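Local coordinates for protein beta-N-acetylhexosaminidase (Streptomyces plicatus, PDB 1JAK) that hydrolyses terminal N-acetylhexosamine residues from glycans as a family 20 glycoside hydrolase, probably by substrate-assisted catalysis, at residues R42-R45 against G46-I49; K115-G118 against L119-V123; V237-A240 against A241-H244; E419-R422 against S423-D427; D459-A462 against F463-P467. All coordinates share one frame; numbering follows the deposited sequence.

Interaction 1 of 5, residues R42-R45 against G46-I49; sequences RITR and GTHI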
loop_
_atom_site.group_PDB
_atom_site.type_symbol
_atom_site.label_atom_id
_atom_site.label_comp_id
_atom_site.label_asym_id
_atom_site.label_seq_id
_atom_site.Cartn_x
_atom_site.Cartn_y
_atom_site.Cartn_z
ATOM N N ARG A 42 11.616 28.422 -9.626
ATOM C CA ARG A 42 10.793 28.296 -10.812
ATOM C C ARG A 42 11.542 27.432 -11.810
ATOM O O ARG A 42 12.649 27.775 -12.223
ATOM C CB ARG A 42 10.533 29.672 -11.425
ATOM C CG ARG A 42 9.466 29.691 -12.502
ATOM C CD ARG A 42 9.589 30.954 -13.336
ATOM N NE ARG A 42 8.369 31.270 -14.069
ATOM C CZ ARG A 42 7.437 32.113 -13.636
ATOM N NH1 ARG A 42 7.581 32.729 -12.469
ATOM N NH2 ARG A 42 6.363 32.352 -14.379
ATOM N N ILE A 43 10.960 26.298 -12.179
ATOM C CA ILE A 43 11.607 25.432 -13.154
ATOM C C ILE A 43 11.431 26.087 -14.519
ATOM O O ILE A 43 10.318 26.476 -14.883
ATOM C CB ILE A 43 10.956 24.031 -13.202
ATOM C CG1 ILE A 43 10.963 23.394 -11.811
ATOM C CG2 ILE A 43 11.709 23.146 -14.189
ATOM C CD1 ILE A 43 10.337 22.007 -11.770
ATOM N N THR A 44 12.525 26.236 -15.261
ATOM C CA THR A 44 12.455 26.819 -16.597
ATOM C C THR A 44 13.000 25.809 -17.604
ATOM O O THR A 44 13.585 24.797 -17.220
ATOM C CB THR A 44 13.226 28.165 -16.686
ATOM O OG1 THR A 44 14.589 27.983 -16.295
ATOM C CG2 THR A 44 12.574 29.205 -15.781
ATOM N N ARG A 45 12.803 26.086 -18.889
ATOM C CA ARG A 45 13.218 25.181 -19.956
ATOM C C ARG A 45 14.617 24.584 -19.858
ATOM O O ARG A 45 14.822 23.433 -20.238
ATOM C CB ARG A 45 13.050 25.865 -21.319
ATOM C CG ARG A 45 14.084 26.936 -21.638
ATOM C CD ARG A 45 13.653 27.767 -22.846
ATOM N NE ARG A 45 13.249 26.944 -23.984
ATOM C CZ ARG A 45 14.077 26.200 -24.713
ATOM N NH1 ARG A 45 15.373 26.169 -24.429
ATOM N NH2 ARG A 45 13.608 25.486 -25.729
ATOM N N GLY A 46 15.575 25.348 -19.344
ATOM C CA GLY A 46 16.936 24.840 -19.257
ATOM C C GLY A 46 17.327 24.157 -17.961
ATOM O O GLY A 46 18.499 23.847 -17.751
ATOM N N THR A 47 16.359 23.903 -17.091
ATOM C CA THR A 47 16.667 23.265 -15.816
ATOM C C THR A 47 17.228 21.856 -15.961
ATOM O O THR A 47 16.679 21.023 -16.684
ATOM C CB THR A 47 15.426 23.208 -14.903
ATOM O OG1 THR A 47 15.023 24.540 -14.560
ATOM C CG2 THR A 47 15.741 22.435 -13.622
ATOM N N HIS A 48 18.334 21.608 -15.266
ATOM C CA HIS A 48 18.993 20.307 -15.262
ATOM C C HIS A 48 18.729 19.649 -13.911
ATOM O O HIS A 48 18.520 20.335 -12.912
ATOM C CB HIS A 48 20.509 20.467 -15.422
ATOM C CG HIS A 48 20.946 20.819 -16.808
ATOM N ND1 HIS A 48 20.176 21.575 -17.665
ATOM C CD2 HIS A 48 22.094 20.550 -17.474
ATOM C CE1 HIS A 48 20.830 21.755 -18.799
ATOM N NE2 HIS A 48 21.996 21.144 -18.709
ATOM N N ILE A 49 18.728 18.320 -13.892
ATOM C CA ILE A 49 18.544 17.573 -12.655
ATOM C C ILE A 49 19.919 16.992 -12.343
ATOM O O ILE A 49 20.395 16.093 -13.037
ATOM C CB ILE A 49 17.516 16.434 -12.820
ATOM C CG1 ILE A 49 16.117 17.031 -13.006
ATOM C CG2 ILE A 49 17.540 15.521 -11.598
ATOM C CD1 ILE A 49 15.068 16.021 -13.421
HETATM O O HOH W 1 15.771 27.973 -18.696
HETATM O O HOH W 2 15.647 21.050 -19.209
#
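Thr-47 closes a type I beta turn with Thr-44, its backbone N donating to Thr-44 O at 2.9 Å, with Arg-45 and Gly-46 at the corner. The bond is nearly straight at the hydrogen (164°). Thr-47 also brings its hydroxyl to this carbonyl: with OG1 set beside its own backbone N (chi1 -65°), it lies 3.0 Å from Thr-44 O, and Tyr-41 OH is a further hydrogen-bond partner of the same hydroxyl. The Ile-43 and Thr-47 side chains cross at about a right angle, with Ile-43 CG2 3.6 Å from Thr-47 OG1, and both side chains rest on Ile-86 of strand 86-90. Gly-46 lies exposed at the corner. Gly-46 N donates to a water at 2.7 Å, which is also hydrogen-bonded to Thr-44 OG1, while a second water donates to both Arg-45 O and Thr-47 O. The turn belongs to the loop from strand 41-42 to strand 49-50 in the non-catalytic domain. Its polar backbone at the corner is thus met partly by ordered solvent, whereas the buried Thr-47 joins the turn to the apolar layer beneath.

Interaction 2 of 5, residues K115-G118 against L119-V123; sequences KAAG and LFHGV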
loop_
_atom_site.group_PDB
_atom_site.type_symbol
_atom_site.label_atom_id
_atom_site.label_comp_id
_atom_site.label_asym_id
_atom_site.label_seq_id
_atom_site.Cartn_x
_atom_site.Cartn_y
_atom_site.Cartn_z
ATOM N N LYS A 115 19.634 7.975 1.925
ATOM C CA LYS A 115 19.424 6.906 0.955
ATOM C C LYS A 115 18.466 7.291 -0.169
ATOM O O LYS A 115 17.723 8.266 -0.060
ATOM C CB LYS A 115 18.915 5.648 1.665
ATOM C CG LYS A 115 19.937 5.029 2.611
ATOM C CD LYS A 115 19.544 3.618 3.012
ATOM C CE LYS A 115 20.643 2.952 3.828
ATOM N NZ LYS A 115 20.294 1.547 4.186
ATOM N N ALA A 116 18.497 6.515 -1.249
ATOM C CA ALA A 116 17.651 6.760 -2.414
ATOM C C ALA A 116 16.170 6.848 -2.061
ATOM O O ALA A 116 15.433 7.633 -2.657
ATOM C CB ALA A 116 17.872 5.672 -3.458
ATOM N N ALA A 117 15.733 6.040 -1.099
ATOM C CA ALA A 117 14.330 6.056 -0.694
ATOM C C ALA A 117 13.964 7.442 -0.182
ATOM O O ALA A 117 12.841 7.906 -0.378
ATOM C CB ALA A 117 14.080 5.012 0.389
ATOM N N GLY A 118 14.917 8.100 0.474
ATOM C CA GLY A 118 14.671 9.432 0.996
ATOM C C GLY A 118 14.520 10.439 -0.130
ATOM O O GLY A 118 13.643 11.306 -0.092
ATOM N N LEU A 119 15.386 10.333 -1.133
ATOM C CA LEU A 119 15.319 11.227 -2.284
ATOM C C LEU A 119 13.974 11.018 -2.975
ATOM O O LEU A 119 13.320 11.972 -3.390
ATOM C CB LEU A 119 16.447 10.916 -3.271
ATOM C CG LEU A 119 17.881 11.144 -2.792
ATOM C CD1 LEU A 119 18.852 10.775 -3.901
ATOM C CD2 LEU A 119 18.062 12.601 -2.387
ATOM N N PHE A 120 13.575 9.756 -3.094
ATOM C CA PHE A 120 12.315 9.399 -3.739
ATOM C C PHE A 120 11.140 10.044 -3.007
ATOM O O PHE A 120 10.231 10.596 -3.627
ATOM C CB PHE A 120 12.160 7.876 -3.751
ATOM C CG PHE A 120 11.023 7.386 -4.601
ATOM C CD1 PHE A 120 11.158 7.294 -5.983
ATOM C CD2 PHE A 120 9.815 7.010 -4.018
ATOM C CE1 PHE A 120 10.108 6.832 -6.772
ATOM C CE2 PHE A 120 8.757 6.546 -4.799
ATOM C CZ PHE A 120 8.903 6.455 -6.178
ATOM N N HIS A 121 11.157 9.975 -1.682
ATOM C CA HIS A 121 10.092 10.575 -0.891
ATOM C C HIS A 121 10.111 12.092 -1.057
ATOM O O HIS A 121 9.060 12.731 -1.089
ATOM C CB HIS A 121 10.251 10.170 0.574
ATOM C CG HIS A 121 10.036 8.707 0.808
ATOM N ND1 HIS A 121 10.600 8.027 1.866
ATOM C CD2 HIS A 121 9.322 7.790 0.111
ATOM C CE1 HIS A 121 10.246 6.755 1.809
ATOM N NE2 HIS A 121 9.471 6.584 0.752
ATOM N N GLY A 122 11.307 12.666 -1.176
ATOM C CA GLY A 122 11.408 14.104 -1.369
ATOM C C GLY A 122 10.744 14.487 -2.681
ATOM O O GLY A 122 10.112 15.540 -2.796
ATOM N N VAL A 123 10.894 13.624 -3.679
ATOM C CA VAL A 123 10.291 13.852 -4.987
ATOM C C VAL A 123 8.769 13.847 -4.870
ATOM O O VAL A 123 8.093 14.654 -5.500
ATOM C CB VAL A 123 10.745 12.774 -6.007
ATOM C CG1 VAL A 123 9.843 12.789 -7.239
ATOM C CG2 VAL A 123 12.188 13.040 -6.424
#
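His-121 sets one face of its imidazole over the carbonyl of Ala-117, one helical turn back, with Ala-117 O 3.1 Å above the ring plane and displaced toward the rim near CG. The same oxygen accepts the backbone bond from His-121 N at 3.0 Å, so the ring covers a carbonyl already engaged in the helix. Chi1 of -67° places CG beside the backbone N and leans the ring toward the preceding turn, where CE1 approaches Ala-117 CB at 4.4 Å. Leu-119 leans back in the same sense, and its CB packs 3.5 Å from Ala-116 O. Phe-120 does the reverse: only its CB stays close, 3.4 Å from Ala-117 O, while the ring leaves to meet Tyr-63 and His-244. Lys-115 is the N-cap, and its O accepts from both Gly-118 N (2.9 Å) and Leu-119 N (3.3 Å).

Further out, His-121 ND1 is hydrogen-bonded to Glu-98 O and the ring meets Trp-474 edge-to-face, which together would restrain its rotation. A leucine in place of this histidine would probably leave Glu-98 O without this donor and Trp-474 without its aromatic partner. Leu-119 sits on Ile-111 and Ala-113 of strand 108-113 and on Val-60 of helix 55-72. These are the first two turns of helix 116-129, which packs between its own domain's sheet and the catalytic domain, in the alpha/beta layering of the smaller domain of family 20 enzymes.

Interaction 3 of 5, residues V237-A240 against A241-H244; sequences VRYA and ASRH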
loop_
_atom_site.group_PDB
_atom_site.type_symbol
_atom_site.label_atom_id
_atom_site.label_comp_id
_atom_site.label_asym_id
_atom_site.label_seq_id
_atom_site.Cartn_x
_atom_site.Cartn_y
_atom_site.Cartn_z
ATOM N N VAL A 237 7.350 -7.045 -8.731
ATOM C CA VAL A 237 8.253 -6.793 -7.615
ATOM C C VAL A 237 9.326 -5.778 -8.007
ATOM O O VAL A 237 9.667 -4.889 -7.223
ATOM C CB VAL A 237 8.931 -8.100 -7.138
ATOM C CG1 VAL A 237 9.997 -7.793 -6.100
ATOM C CG2 VAL A 237 7.887 -9.034 -6.543
ATOM N N ARG A 238 9.850 -5.901 -9.222
ATOM C CA ARG A 238 10.882 -4.979 -9.691
ATOM C C ARG A 238 10.328 -3.563 -9.809
ATOM O O ARG A 238 10.961 -2.600 -9.373
ATOM C CB ARG A 238 11.420 -5.416 -11.056
ATOM C CG ARG A 238 12.566 -4.544 -11.565
ATOM C CD ARG A 238 12.721 -4.662 -13.075
ATOM N NE ARG A 238 11.563 -4.103 -13.772
ATOM C CZ ARG A 238 11.269 -2.807 -13.816
ATOM N NH1 ARG A 238 12.049 -1.922 -13.207
ATOM N NH2 ARG A 238 10.183 -2.393 -14.456
ATOM N N TYR A 239 9.144 -3.441 -10.405
ATOM C CA TYR A 239 8.516 -2.137 -10.581
ATOM C C TYR A 239 8.221 -1.523 -9.216
ATOM O O TYR A 239 8.473 -0.337 -8.987
ATOM C CB TYR A 239 7.216 -2.276 -11.377
ATOM C CG TYR A 239 6.645 -0.957 -11.853
ATOM C CD1 TYR A 239 7.175 -0.312 -12.970
ATOM C CD2 TYR A 239 5.583 -0.348 -11.183
ATOM C CE1 TYR A 239 6.662 0.909 -13.410
ATOM C CE2 TYR A 239 5.063 0.872 -11.613
ATOM C CZ TYR A 239 5.610 1.493 -12.729
ATOM O OH TYR A 239 5.102 2.691 -13.174
ATOM N N ALA A 240 7.684 -2.333 -8.307
ATOM C CA ALA A 240 7.376 -1.853 -6.965
ATOM C C ALA A 240 8.658 -1.382 -6.288
ATOM O O ALA A 240 8.674 -0.347 -5.624
ATOM C CB ALA A 240 6.725 -2.964 -6.140
ATOM N N ALA A 241 9.732 -2.146 -6.460
ATOM C CA ALA A 241 11.014 -1.794 -5.860
ATOM C C ALA A 241 11.515 -0.446 -6.377
ATOM O O ALA A 241 12.088 0.339 -5.617
ATOM C CB ALA A 241 12.046 -2.887 -6.143
ATOM N N SER A 242 11.297 -0.173 -7.663
ATOM C CA SER A 242 11.738 1.094 -8.246
ATOM C C SER A 242 10.905 2.249 -7.686
ATOM O O SER A 242 11.284 3.416 -7.805
ATOM C CB SER A 242 11.637 1.055 -9.778
ATOM O OG SER A 242 10.290 0.995 -10.215
ATOM N N ARG A 243 9.766 1.916 -7.082
ATOM C CA ARG A 243 8.896 2.913 -6.465
ATOM C C ARG A 243 9.031 2.788 -4.944
ATOM O O ARG A 243 8.201 3.287 -4.182
ATOM C CB ARG A 243 7.434 2.699 -6.880
ATOM C CG ARG A 243 6.991 3.465 -8.130
ATOM C CD ARG A 243 7.741 3.042 -9.380
ATOM N NE ARG A 243 7.288 3.782 -10.560
ATOM C CZ ARG A 243 7.980 3.882 -11.692
ATOM N NH1 ARG A 243 9.162 3.291 -11.808
ATOM N NH2 ARG A 243 7.500 4.590 -12.706
ATOM N N HIS A 244 10.090 2.102 -4.522
ATOM C CA HIS A 244 10.396 1.893 -3.110
ATOM C C HIS A 244 9.273 1.296 -2.282
ATOM O O HIS A 244 8.970 1.747 -1.171
ATOM C CB HIS A 244 10.901 3.204 -2.510
ATOM C CG HIS A 244 12.196 3.648 -3.110
ATOM N ND1 HIS A 244 13.416 3.175 -2.671
ATOM C CD2 HIS A 244 12.457 4.408 -4.198
ATOM C CE1 HIS A 244 14.370 3.623 -3.467
ATOM N NE2 HIS A 244 13.816 4.372 -4.403
HETATM O O HOH W 3 10.707 0.841 -13.185
#
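Arg-243 lays its guanidinium flat over one face of the Tyr-239 ring, the two centres 4.1 Å apart and the planes inclined by 26°, a cation-pi stack at the C-terminal end of helix 230-242. That helix finishes in a Schellman motif: His-244, with positive phi, is the C-prime residue, its N bonding back to Ala-241 O while Leu-245 N reaches Ala-240 O. The helix belongs to the alpha/beta barrel of the catalytic domain and leads directly into strand 246-250.

The overlap is shifted toward the hydroxyl end of the ring, with Arg-243 CZ 3.5 Å from Tyr-239 CZ. A bend at chi2 (63°) folds the arginine back along the helix, while its CD covers the rim of the same ring face. Asp-181 of helix 173-184 holds both partners, as OD1 forms a salt bridge with Arg-243 NE and OD2 a hydrogen bond with Tyr-239 OH; the carboxylate therefore fixes the stack from its polar end and probably balances the arginine charge. Lys-177 and Ile-180 of that helix also touch the tyrosine.

Ser-242 OG donates to Tyr-239 O at 2.6 Å, a local bond from side chain to backbone in the last helical turn. Arg-243 NH1 in turn donates to that OG at 3.0 Å, a second hold on the guanidinium besides that at NE. Arg-238, whose NH2 makes a salt bridge with Glu-235, joins through a water: Arg-238 NH1 donates to it at 3.1 Å, and the water donates to Ser-242 OG at 3.0 Å.

Interaction 4 of 5, residues E419-R422 against S423-D427; sequences EVQR and SYDWD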
loop_
_atom_site.group_PDB
_atom_site.type_symbol
_atom_site.label_atom_id
_atom_site.label_comp_id
_atom_site.label_asym_id
_atom_site.label_seq_id
_atom_site.Cartn_x
_atom_site.Cartn_y
_atom_site.Cartn_z
ATOM N N GLU A 419 -16.833 7.389 6.121
ATOM C CA GLU A 419 -16.576 8.629 5.404
ATOM C C GLU A 419 -15.112 9.009 5.571
ATOM O O GLU A 419 -14.362 8.362 6.306
ATOM C CB GLU A 419 -17.478 9.760 5.911
ATOM C CG GLU A 419 -18.664 10.072 4.993
ATOM C CD GLU A 419 -18.273 10.850 3.738
ATOM O OE1 GLU A 419 -17.064 11.068 3.511
ATOM O OE2 GLU A 419 -19.184 11.247 2.976
ATOM N N VAL A 420 -14.712 10.067 4.885
ATOM C CA VAL A 420 -13.332 10.519 4.922
ATOM C C VAL A 420 -12.816 10.871 6.316
ATOM O O VAL A 420 -11.712 10.475 6.683
ATOM C CB VAL A 420 -13.142 11.714 3.977
ATOM C CG1 VAL A 420 -11.676 12.128 3.938
ATOM C CG2 VAL A 420 -13.625 11.334 2.583
ATOM N N GLN A 421 -13.600 11.597 7.105
ATOM C CA GLN A 421 -13.127 11.951 8.438
ATOM C C GLN A 421 -12.901 10.726 9.314
ATOM O O GLN A 421 -11.878 10.624 9.986
ATOM C CB GLN A 421 -14.087 12.917 9.145
ATOM C CG GLN A 421 -13.609 13.263 10.555
ATOM C CD GLN A 421 -14.406 14.368 11.225
ATOM O OE1 GLN A 421 -15.397 14.861 10.686
ATOM N NE2 GLN A 421 -13.971 14.759 12.417
ATOM N N ARG A 422 -13.841 9.785 9.305
ATOM C CA ARG A 422 -13.686 8.589 10.128
ATOM C C ARG A 422 -12.413 7.820 9.774
ATOM O O ARG A 422 -11.709 7.322 10.651
ATOM C CB ARG A 422 -14.894 7.656 9.975
ATOM C CG ARG A 422 -14.814 6.431 10.888
ATOM C CD ARG A 422 -15.986 5.482 10.695
ATOM N NE ARG A 422 -15.949 4.379 11.656
ATOM C CZ ARG A 422 -16.236 4.501 12.949
ATOM N NH1 ARG A 422 -16.587 5.682 13.447
ATOM N NH2 ARG A 422 -16.171 3.443 13.747
ATOM N N SER A 423 -12.114 7.735 8.484
ATOM C CA SER A 423 -10.933 7.013 8.030
ATOM C C SER A 423 -9.628 7.646 8.511
ATOM O O SER A 423 -8.649 6.949 8.765
ATOM C CB SER A 423 -10.934 6.939 6.499
ATOM O OG SER A 423 -9.845 6.169 6.025
ATOM N N TYR A 424 -9.634 8.968 8.652
ATOM C CA TYR A 424 -8.449 9.727 9.060
ATOM C C TYR A 424 -8.325 10.068 10.541
ATOM O O TYR A 424 -7.228 10.051 11.105
ATOM C CB TYR A 424 -8.411 11.044 8.270
ATOM C CG TYR A 424 -7.336 12.025 8.703
ATOM C CD1 TYR A 424 -6.028 11.905 8.236
ATOM C CD2 TYR A 424 -7.630 13.071 9.583
ATOM C CE1 TYR A 424 -5.035 12.802 8.629
ATOM C CE2 TYR A 424 -6.639 13.975 9.990
ATOM C CZ TYR A 424 -5.346 13.834 9.506
ATOM O OH TYR A 424 -4.365 14.727 9.880
ATOM N N ASP A 425 -9.457 10.372 11.163
ATOM C CA ASP A 425 -9.488 10.829 12.544
ATOM C C ASP A 425 -9.221 9.871 13.706
ATOM O O ASP A 425 -10.095 9.636 14.540
ATOM C CB ASP A 425 -10.810 11.564 12.776
ATOM C CG ASP A 425 -10.660 12.760 13.694
ATOM O OD1 ASP A 425 -9.513 13.095 14.064
ATOM O OD2 ASP A 425 -11.695 13.370 14.035
ATOM N N TRP A 426 -8.008 9.334 13.763
ATOM C CA TRP A 426 -7.605 8.453 14.854
ATOM C C TRP A 426 -6.085 8.436 14.993
ATOM O O TRP A 426 -5.368 8.927 14.119
ATOM C CB TRP A 426 -8.163 7.028 14.675
ATOM C CG TRP A 426 -7.833 6.338 13.382
ATOM C CD1 TRP A 426 -8.330 6.630 12.143
ATOM C CD2 TRP A 426 -6.957 5.217 13.209
ATOM N NE1 TRP A 426 -7.820 5.757 11.210
ATOM C CE2 TRP A 426 -6.973 4.882 11.837
ATOM C CE3 TRP A 426 -6.160 4.463 14.080
ATOM C CZ2 TRP A 426 -6.220 3.824 11.315
ATOM C CZ3 TRP A 426 -5.412 3.410 13.562
ATOM C CH2 TRP A 426 -5.448 3.102 12.188
ATOM N N ASP A 427 -5.600 7.886 16.105
ATOM C CA ASP A 427 -4.168 7.831 16.394
ATOM C C ASP A 427 -3.718 6.384 16.587
ATOM O O ASP A 427 -4.129 5.724 17.541
ATOM C CB ASP A 427 -3.889 8.646 17.667
ATOM C CG ASP A 427 -2.417 8.667 18.055
ATOM O OD1 ASP A 427 -1.588 8.033 17.373
ATOM O OD2 ASP A 427 -2.094 9.333 19.064
#
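The short helix 420-424 ends as Asp-425 N donates to Gln-421 O at 2.7 Å, almost along the C=O axis, before Asp-425 leaves helical geometry as the centre of an inverse gamma turn closed by Trp-426 N and Tyr-424 O. Beyond the backbone bond, the side chains of Gln-421 and Asp-425 run side by side in the same direction. Gln-421 is fully extended, CG anti to the backbone N (chi1 179°), which carries its amide far enough for NE2 to donate to Asp-425 OD2 at 3.1 Å. The bond is straight (168°) and lies in the amide plane, yet it meets the oxygen from above the carboxylate plane, the two groups being turned 36° from one another.

Trp-426 folds its indole back so that NE1 donates to Ser-423 O at 2.8 Å and CD1 comes within 3.8 Å of Arg-422 O. At the start, Glu-419 OE1 accepts from Val-420 N at 2.9 Å, and its carboxylate is held further by Tyr-504 and Ser-506. Arg-422 points elsewhere, with NH2 in salt bridges to Asp-396 and Asp-370, while Ser-423 OG bonds Arg-397 O. Side chains thus meet backbone groups at both ends of this short helix: a carboxylate engages the first amide, an indole N-H takes a carbonyl near the end, and the glutamine-aspartate pair ties the exit to the turn before it.

Interaction 5 of 5, residues D459-A462 against F463-P467; sequences DYMA and FPRLP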
loop_
_atom_site.group_PDB
_atom_site.type_symbol
_atom_site.label_atom_id
_atom_site.label_comp_id
_atom_site.label_asym_id
_atom_site.label_seq_id
_atom_site.Cartn_x
_atom_site.Cartn_y
_atom_site.Cartn_z
ATOM N N ASP A 459 -9.845 3.402 -8.264
ATOM C CA ASP A 459 -9.567 4.794 -7.907
ATOM C C ASP A 459 -10.690 5.430 -7.092
ATOM O O ASP A 459 -10.437 6.096 -6.086
ATOM C CB ASP A 459 -9.338 5.660 -9.159
ATOM C CG ASP A 459 -8.001 5.399 -9.830
ATOM O OD1 ASP A 459 -7.040 5.001 -9.139
ATOM O OD2 ASP A 459 -7.907 5.612 -11.060
ATOM N N TYR A 460 -11.929 5.233 -7.531
ATOM C CA TYR A 460 -13.073 5.823 -6.846
ATOM C C TYR A 460 -13.194 5.402 -5.382
ATOM O O TYR A 460 -13.615 6.196 -4.537
ATOM C CB TYR A 460 -14.365 5.481 -7.591
ATOM C CG TYR A 460 -15.600 6.063 -6.944
ATOM C CD1 TYR A 460 -15.934 7.408 -7.105
ATOM C CD2 TYR A 460 -16.418 5.270 -6.144
ATOM C CE1 TYR A 460 -17.062 7.950 -6.474
ATOM C CE2 TYR A 460 -17.538 5.796 -5.514
ATOM C CZ TYR A 460 -17.855 7.131 -5.682
ATOM O OH TYR A 460 -18.967 7.636 -5.049
ATOM N N MET A 461 -12.819 4.160 -5.081
ATOM C CA MET A 461 -12.899 3.664 -3.712
ATOM C C MET A 461 -11.620 3.951 -2.926
ATOM O O MET A 461 -11.655 4.099 -1.706
ATOM C CB MET A 461 -13.199 2.160 -3.706
ATOM C CG MET A 461 -14.583 1.802 -4.260
ATOM S SD MET A 461 -15.938 2.731 -3.493
ATOM C CE MET A 461 -15.993 1.993 -1.847
ATOM N N ALA A 462 -10.492 4.047 -3.623
ATOM C CA ALA A 462 -9.223 4.322 -2.954
ATOM C C ALA A 462 -9.086 5.803 -2.601
ATOM O O ALA A 462 -8.561 6.146 -1.543
ATOM C CB ALA A 462 -8.059 3.883 -3.834
ATOM N N PHE A 463 -9.556 6.676 -3.489
ATOM C CA PHE A 463 -9.481 8.119 -3.260
ATOM C C PHE A 463 -10.844 8.662 -2.848
ATOM O O PHE A 463 -11.863 8.301 -3.436
ATOM C CB PHE A 463 -8.999 8.834 -4.527
ATOM C CG PHE A 463 -7.573 8.520 -4.897
ATOM C CD1 PHE A 463 -7.256 7.356 -5.592
ATOM C CD2 PHE A 463 -6.547 9.387 -4.539
ATOM C CE1 PHE A 463 -5.934 7.061 -5.927
ATOM C CE2 PHE A 463 -5.221 9.102 -4.868
ATOM C CZ PHE A 463 -4.915 7.934 -5.564
ATOM N N PRO A 464 -10.873 9.638 -1.925
ATOM C CA PRO A 464 -9.773 10.313 -1.227
ATOM C C PRO A 464 -9.254 9.786 0.115
ATOM O O PRO A 464 -8.523 10.500 0.799
ATOM C CB PRO A 464 -10.321 11.721 -1.074
ATOM C CG PRO A 464 -11.742 11.424 -0.661
ATOM C CD PRO A 464 -12.160 10.283 -1.598
ATOM N N ARG A 465 -9.603 8.565 0.505
ATOM C CA ARG A 465 -9.136 8.049 1.790
ATOM C C ARG A 465 -7.689 7.545 1.807
ATOM O O ARG A 465 -7.044 7.535 2.859
ATOM C CB ARG A 465 -10.081 6.946 2.281
ATOM C CG ARG A 465 -11.481 7.460 2.619
ATOM C CD ARG A 465 -12.458 6.327 2.942
ATOM N NE ARG A 465 -12.658 5.443 1.795
ATOM C CZ ARG A 465 -13.602 4.510 1.722
ATOM N NH1 ARG A 465 -14.446 4.328 2.729
ATOM N NH2 ARG A 465 -13.702 3.753 0.636
ATOM N N LEU A 466 -7.176 7.143 0.646
ATOM C CA LEU A 466 -5.811 6.622 0.548
ATOM C C LEU A 466 -4.728 7.549 1.121
ATOM O O LEU A 466 -3.856 7.102 1.866
ATOM C CB LEU A 466 -5.484 6.288 -0.914
ATOM C CG LEU A 466 -4.128 5.632 -1.186
ATOM C CD1 LEU A 466 -4.107 4.220 -0.618
ATOM C CD2 LEU A 466 -3.879 5.601 -2.690
ATOM N N PRO A 467 -4.759 8.848 0.776
ATOM C CA PRO A 467 -3.737 9.763 1.305
ATOM C C PRO A 467 -3.784 9.873 2.830
ATOM O O PRO A 467 -2.751 10.026 3.486
ATOM C CB PRO A 467 -4.075 11.098 0.634
ATOM C CG PRO A 467 -4.775 10.693 -0.628
ATOM C CD PRO A 467 -5.640 9.541 -0.180
HETATM O O HOH W 4 -11.483 6.517 -0.564
#
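Arg-465 reaches back to the end of the preceding helix, where its NH2 donates to Met-461 O at 3.1 Å. The bond is almost perfectly straight (177°), lies in the guanidinium plane and uses a lone pair of the carbonyl. A bend at chi3 (-63°) brings NE within reach of a water, which donates to Met-461 O at 2.7 Å and accepts from Arg-465 N at 3.0 Å and from Arg-465 NE at 2.8 Å. Met-461 O is thus gripped twice, while Arg-465 NH1 continues to Met-402 O. A methionine in place of Arg-465 would probably cost Met-461 O its direct donor, Met-402 O this donor and the water one of its anchors.

The backbone carries the turn: Phe-463 N donates to Asp-459 O at 2.8 Å and Leu-466 N to Ala-462 O at 2.8 Å, the first before the cis peptide that precedes Pro-464, the second spanning it. Asp-459 O also lies at the edge of the Phe-463 ring, 3.5 Å from CD1, while the Asp-459 carboxylate is engaged by Arg-178 and Arg-182. This buried elbow joins helix 455-462 to helix 465-474, with helix 173-184 against Ala-462, Phe-463 and Leu-466, helix 493-499 against the prolines, and helix 420-424 against Pro-464 and Arg-465.

How the interactions relate
The five contacts follow one another along the chain. Interactions 1 and 2 belong to the smaller domain, their centres about 20 Å apart, and interactions 3, 4 and 5 to the catalytic barrel domain. Interaction 2 touches interaction 3 across the boundary between the two: Phe-120 CG lies 3.3 Å from His-244 CD2, so the start of helix 116-129 packs on the turn that ends helix 230-242. Interactions 4 and 5, with centres about 13 Å apart, form a second pair, Val-420 CG2 meeting Pro-464 CG at 3.8 Å. Interactions 3 and 4 lie on opposite sides of the chain's centre. One pair thus joins the domains, while the other packs helices of the barrel domain together.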